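Local coordinates for DsbA family protein (Salmonella typhimurium, PDB 7JVE) that acts as a trimeric thioredoxin-like enzyme with both thiol oxidase and disulfide isomerase activities, encoded in a fimbrial operon, at residues A84-F90 with T114-E120; E81-A85 with Q250-G254. One frame throughout, in Å; residues are numbered along the deposited sequence.

Both contacts use strand 84-90, an inner strand of the mixed sheet of the thioredoxin fold, and share A84 and A85; their centres lie about 12 Å apart. In contact 1 the whole strand pairs with its parallel neighbour 115-120, reached through helix 95-110. Contact 2 starts from the same place in the chain but spans far more of it, setting the loop and first residue of strand 84-90 against the end of helix 242-253, the last helix. The two meet where A82 CB lies 3.4 Å from R115 N. The C-terminal end of the last helix, at A252 and K253, packs at the beginning of the strand whose far end leads toward the redox-active C94-C97 disulfide.

Contact 1: A84-F90 with T114-E120; sequences AAVVMFF and TRFIFKE
Two extended strands, 84-90 and 115-120, run parallel, their axes 4.7 Å apart at closest approach and inclined by 21°. The register pairs A85 with R115 through to F90 with E120, CA atoms 4.6 to 5.5 Å apart. A84 opens the ladder: its O accepts from R115 N at 3.0 Å, and a water joins its N (2.7 Å) to T114 OG1 (3.2 Å). A85 places CA 3.2 Å from R115 O, a CA-H...O contact. V86 bonds both ways, N to R115 O at 2.8 Å and O from I117 N at 2.9 Å, with CB 3.7 Å from F116 CD2. V87, on the face of A85 and F89, sets CG1 3.6 Å from K119 CG; CG2 lies 4.2 Å from I117 CD1. M88 continues the ladder, N to I117 O at 2.9 Å and O from K119 N at 2.7 Å. Its m, t, m side chain lays CE over the F118 ring face, 3.5 Å from the centroid, a CH-pi contact; SD, oblique at 5.1 Å from that centroid, adds a Met-aromatic contact. F89 (chi1 m) receives K119 CB over one ring face, 3.9 Å from the centroid, while K119 NZ goes on to S74. F90 N closes the ladder on K119 O at 3.2 Å; with chi1 p, its ring sets CZ 3.2 Å from E120 CG and CE1 3.8 Å from F118 CD2. H154 meets the F90 and F118 rings edge-to-face. Strand 84-90, helix 95-110 and strand 115-120 form the beta-alpha-beta unit of the thioredoxin fold, with the C94-C97 disulfide at the helix start.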
loop_
_atom_site.group_PDB
_atom_site.type_symbol
_atom_site.label_atom_id
_atom_site.label_comp_id
_atom_site.label_asym_id
_atom_site.label_seq_id
_atom_site.Cartn_x
_atom_site.Cartn_y
_atom_site.Cartn_z
ATOM N N ALA A 84 -36.317 7.814 1.547
ATOM C CA ALA A 84 -34.935 7.516 1.189
ATOM C C ALA A 84 -34.625 6.031 1.348
ATOM O O ALA A 84 -35.135 5.351 2.250
ATOM C CB ALA A 84 -33.944 8.325 2.027
ATOM N N ALA A 85 -33.750 5.547 0.470
ATOM C CA ALA A 85 -33.264 4.180 0.523
ATOM C C ALA A 85 -31.739 4.151 0.562
ATOM O O ALA A 85 -31.051 5.007 -0.008
ATOM C CB ALA A 85 -33.767 3.358 -0.668
ATOM N N VAL A 86 -31.227 3.139 1.251
ATOM C CA VAL A 86 -29.807 2.829 1.319
ATOM C C VAL A 86 -29.683 1.413 0.797
ATOM O O VAL A 86 -30.192 0.478 1.422
ATOM C CB VAL A 86 -29.260 2.945 2.748
ATOM C CG1 VAL A 86 -27.789 2.507 2.805
ATOM C CG2 VAL A 86 -29.449 4.352 3.265
ATOM N N VAL A 87 -29.046 1.253 -0.357
ATOM C CA VAL A 87 -28.895 -0.039 -1.012
ATOM C C VAL A 87 -27.481 -0.527 -0.741
ATOM O O VAL A 87 -26.513 0.193 -1.012
ATOM C CB VAL A 87 -29.168 0.075 -2.524
ATOM C CG1 VAL A 87 -29.128 -1.294 -3.187
ATOM C CG2 VAL A 87 -30.498 0.745 -2.771
ATOM N N MET A 88 -27.342 -1.735 -0.191
ATOM C CA MET A 88 -26.036 -2.205 0.259
ATOM C C MET A 88 -25.624 -3.460 -0.499
ATOM O O MET A 88 -26.273 -4.509 -0.383
ATOM C CB MET A 88 -26.012 -2.449 1.772
ATOM C CG MET A 88 -26.451 -1.248 2.609
ATOM S SD MET A 88 -27.009 -1.602 4.301
ATOM C CE MET A 88 -28.438 -2.661 4.036
ATOM N N PHE A 89 -24.547 -3.333 -1.277
ATOM C CA PHE A 89 -23.875 -4.448 -1.927
ATOM C C PHE A 89 -22.783 -4.980 -0.999
ATOM O O PHE A 89 -21.860 -4.248 -0.622
ATOM C CB PHE A 89 -23.289 -3.998 -3.262
ATOM C CG PHE A 89 -24.332 -3.627 -4.277
ATOM C CD1 PHE A 89 -25.011 -2.419 -4.180
ATOM C CD2 PHE A 89 -24.672 -4.521 -5.304
ATOM C CE1 PHE A 89 -25.975 -2.069 -5.125
ATOM C CE2 PHE A 89 -25.632 -4.194 -6.247
ATOM C CZ PHE A 89 -26.296 -2.958 -6.169
ATOM N N PHE A 90 -22.894 -6.251 -0.629
ATOM C CA PHE A 90 -21.987 -6.838 0.335
ATOM C C PHE A 90 -21.867 -8.329 0.048
ATOM O O PHE A 90 -22.758 -8.948 -0.548
ATOM C CB PHE A 90 -22.472 -6.622 1.774
ATOM C CG PHE A 90 -23.744 -7.347 2.067
ATOM C CD1 PHE A 90 -24.965 -6.796 1.716
ATOM C CD2 PHE A 90 -23.718 -8.623 2.616
ATOM C CE1 PHE A 90 -26.134 -7.492 1.948
ATOM C CE2 PHE A 90 -24.882 -9.308 2.860
ATOM C CZ PHE A 90 -26.089 -8.746 2.528
ATOM N N THR A 114 -36.273 5.035 7.129
ATOM C CA THR A 114 -35.528 4.880 5.892
ATOM C C THR A 114 -35.474 3.405 5.521
ATOM O O THR A 114 -35.430 2.530 6.387
ATOM C CB THR A 114 -34.115 5.471 6.044
ATOM O OG1 THR A 114 -34.192 6.898 6.166
ATOM C CG2 THR A 114 -33.210 5.117 4.871
ATOM N N ARG A 115 -35.511 3.128 4.226
ATOM C CA ARG A 115 -35.512 1.760 3.738
ATOM C C ARG A 115 -34.079 1.292 3.482
ATOM O O ARG A 115 -33.319 1.961 2.769
ATOM C CB ARG A 115 -36.350 1.653 2.458
ATOM C CG ARG A 115 -36.582 0.239 1.973
ATOM C CD ARG A 115 -37.373 0.204 0.676
ATOM N NE ARG A 115 -37.439 -1.150 0.142
ATOM C CZ ARG A 115 -37.396 -1.445 -1.152
ATOM N NH1 ARG A 115 -37.286 -0.471 -2.049
ATOM N NH2 ARG A 115 -37.434 -2.715 -1.552
ATOM N N PHE A 116 -33.715 0.146 4.059
ATOM C CA PHE A 116 -32.396 -0.443 3.860
ATOM C C PHE A 116 -32.555 -1.736 3.066
ATOM O O PHE A 116 -33.260 -2.657 3.497
ATOM C CB PHE A 116 -31.689 -0.683 5.193
ATOM C CG PHE A 116 -31.303 0.585 5.916
ATOM C CD1 PHE A 116 -32.256 1.313 6.628
ATOM C CD2 PHE A 116 -29.986 1.056 5.884
ATOM C CE1 PHE A 116 -31.906 2.488 7.307
ATOM C CE2 PHE A 116 -29.627 2.216 6.563
ATOM C CZ PHE A 116 -30.586 2.942 7.271
ATOM N N ILE A 117 -31.934 -1.774 1.889
ATOM C CA ILE A 117 -32.078 -2.855 0.931
ATOM C C ILE A 117 -30.765 -3.620 0.880
ATOM O O ILE A 117 -29.688 -3.018 0.824
ATOM C CB ILE A 117 -32.466 -2.300 -0.455
ATOM C CG1 ILE A 117 -33.706 -1.399 -0.327
ATOM C CG2 ILE A 117 -32.684 -3.430 -1.439
ATOM C CD1 ILE A 117 -34.249 -0.869 -1.653
ATOM N N PHE A 118 -30.852 -4.943 0.892
ATOM C CA PHE A 118 -29.691 -5.823 1.004
ATOM C C PHE A 118 -29.432 -6.519 -0.330
ATOM O O PHE A 118 -30.268 -7.299 -0.805
ATOM C CB PHE A 118 -29.920 -6.851 2.116
ATOM C CG PHE A 118 -29.963 -6.238 3.505
ATOM C CD1 PHE A 118 -31.118 -5.633 3.974
ATOM C CD2 PHE A 118 -28.834 -6.256 4.330
ATOM C CE1 PHE A 118 -31.162 -5.056 5.257
ATOM C CE2 PHE A 118 -28.861 -5.690 5.609
ATOM C CZ PHE A 118 -30.027 -5.080 6.070
ATOM N N LYS A 119 -28.283 -6.252 -0.929
ATOM C CA LYS A 119 -27.916 -6.877 -2.206
ATOM C C LYS A 119 -26.724 -7.807 -1.973
ATOM O O LYS A 119 -25.573 -7.386 -2.057
ATOM C CB LYS A 119 -27.575 -5.813 -3.269
ATOM C CG LYS A 119 -28.662 -4.802 -3.493
ATOM C CD LYS A 119 -29.851 -5.451 -4.203
ATOM C CE LYS A 119 -30.690 -4.419 -4.920
ATOM N NZ LYS A 119 -31.797 -5.038 -5.691
ATOM N N GLU A 120 -27.010 -9.079 -1.699
ATOM C CA GLU A 120 -25.963 -10.079 -1.517
ATOM C C GLU A 120 -25.349 -10.443 -2.863
ATOM O O GLU A 120 -26.080 -10.713 -3.823
ATOM C CB GLU A 120 -26.546 -11.328 -0.863
ATOM C CG GLU A 120 -26.996 -11.121 0.555
ATOM C CD GLU A 120 -27.812 -12.281 1.097
ATOM O OE1 GLU A 120 -27.374 -13.430 0.943
ATOM O OE2 GLU A 120 -28.878 -12.040 1.708
HETATM O O HOH W 1 -36.536 7.978 4.267
#

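Contact 2: E81-A85 with Q250-G254; sequences EAKAA and QKAKG
K253, A84 and K83 carry most of this small interface, which buries 200 Å² in all. Residues 81-83 form a loop that enters strand 84-90 at A84, while 250-253 is the last turn of helix 242-253. The nearest CA atoms are those of A84 and A252, 5.6 Å apart. K253 loses the most surface. Its CA-to-CB bond points sideways, and with chi1 m and chi2 t the chain passes A84, CG standing 3.8 Å from A84 CB. The amine then leads away: K253 NZ donates to Q250 OE1 at 3.0 Å, one helical turn back, and has D113 as a weak, long ion-pair partner. A84, in extended conformation (phi/psi -123/147°), points its methyl toward the helix, where CB meets A252 CB at 3.8 Å; two such small side chains let the backbones approach this closely. In the thioredoxin fold helices cover both faces of the central sheet, and here the final helix of the chain rests against the start of an inner strand. K83 bends the chain into the strand with phi/psi -74/-29°. Its side chain is fully extended, all four chi angles t, and so spans to helix 242-253, where NZ donates to K253 O at 3.2 Å. G254 N donates to Q250 O at 2.9 Å, alongside a weak bond of 3.2 Å from K253 N to the same Q250 O; G254 itself is poorly ordered.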
loop_
_atom_site.group_PDB
_atom_site.type_symbol
_atom_site.label_atom_id
_atom_site.label_comp_id
_atom_site.label_asym_id
_atom_site.label_seq_id
_atom_site.Cartn_x
_atom_site.Cartn_y
_atom_site.Cartn_z
ATOM N N GLU A 81 -42.297 2.361 1.379
ATOM C CA GLU A 81 -42.450 3.652 0.721
ATOM C C GLU A 81 -41.623 4.745 1.389
ATOM O O GLU A 81 -41.923 5.931 1.213
ATOM C CB GLU A 81 -43.920 4.076 0.691
ATOM C CG GLU A 81 -44.878 3.112 -0.011
ATOM C CD GLU A 81 -44.348 2.622 -1.353
ATOM O OE1 GLU A 81 -43.402 3.248 -1.887
ATOM O OE2 GLU A 81 -44.872 1.605 -1.868
ATOM N N ALA A 82 -40.598 4.374 2.158
ATOM C CA ALA A 82 -39.669 5.355 2.704
ATOM C C ALA A 82 -39.247 6.361 1.644
ATOM O O ALA A 82 -39.107 6.033 0.457
ATOM C CB ALA A 82 -38.414 4.680 3.266
ATOM N N LYS A 83 -38.994 7.595 2.093
ATOM C CA LYS A 83 -38.598 8.618 1.141
ATOM C C LYS A 83 -37.162 8.401 0.691
ATOM O O LYS A 83 -36.826 8.721 -0.455
ATOM C CB LYS A 83 -38.742 10.019 1.721
ATOM C CG LYS A 83 -38.582 11.067 0.624
ATOM C CD LYS A 83 -38.779 12.496 1.055
ATOM C CE LYS A 83 -38.795 13.441 -0.177
ATOM N NZ LYS A 83 -38.893 14.871 0.267
ATOM N N ALA A 84 -36.317 7.814 1.547
ATOM C CA ALA A 84 -34.935 7.516 1.189
ATOM C C ALA A 84 -34.625 6.031 1.348
ATOM O O ALA A 84 -35.135 5.351 2.250
ATOM C CB ALA A 84 -33.944 8.325 2.027
ATOM N N ALA A 85 -33.750 5.547 0.470
ATOM C CA ALA A 85 -33.264 4.180 0.523
ATOM C C ALA A 85 -31.739 4.151 0.562
ATOM O O ALA A 85 -31.051 5.007 -0.008
ATOM C CB ALA A 85 -33.767 3.358 -0.668
ATOM N N GLN A 250 -29.562 12.150 4.855
ATOM C CA GLN A 250 -30.255 13.431 4.976
ATOM C C GLN A 250 -30.354 14.129 3.625
ATOM O O GLN A 250 -31.371 14.760 3.316
ATOM C CB GLN A 250 -29.558 14.320 6.015
ATOM C CG GLN A 250 -29.537 13.698 7.408
ATOM C CD GLN A 250 -30.954 13.392 7.934
ATOM O OE1 GLN A 250 -31.306 12.235 8.196
ATOM N NE2 GLN A 250 -31.763 14.433 8.089
ATOM N N LYS A 251 -29.316 14.006 2.798
ATOM C CA LYS A 251 -29.354 14.565 1.454
ATOM C C LYS A 251 -30.416 13.870 0.602
ATOM O O LYS A 251 -31.076 14.516 -0.226
ATOM C CB LYS A 251 -27.962 14.440 0.840
ATOM C CG LYS A 251 -27.813 14.739 -0.628
ATOM C CD LYS A 251 -26.313 14.737 -0.947
ATOM C CE LYS A 251 -26.013 14.264 -2.360
ATOM N NZ LYS A 251 -24.551 13.992 -2.552
ATOM N N ALA A 252 -30.612 12.563 0.807
ATOM C CA ALA A 252 -31.615 11.826 0.056
ATOM C C ALA A 252 -33.025 12.112 0.547
ATOM O O ALA A 252 -33.985 11.917 -0.210
ATOM C CB ALA A 252 -31.330 10.321 0.123
ATOM N N LYS A 253 -33.179 12.571 1.788
ATOM C CA LYS A 253 -34.494 12.978 2.255
ATOM C C LYS A 253 -34.824 14.417 1.896
ATOM O O LYS A 253 -35.991 14.724 1.623
ATOM C CB LYS A 253 -34.604 12.781 3.769
ATOM C CG LYS A 253 -34.711 11.325 4.160
ATOM C CD LYS A 253 -35.106 11.123 5.627
ATOM C CE LYS A 253 -34.085 11.674 6.575
ATOM N NZ LYS A 253 -33.847 10.706 7.691
ATOM N N GLY A 254 -33.829 15.297 1.877
ATOM C CA GLY A 254 -34.042 16.701 1.583
ATOM C C GLY A 254 -34.555 16.972 0.182
ATOM O O GLY A 254 -35.310 17.926 -0.038
#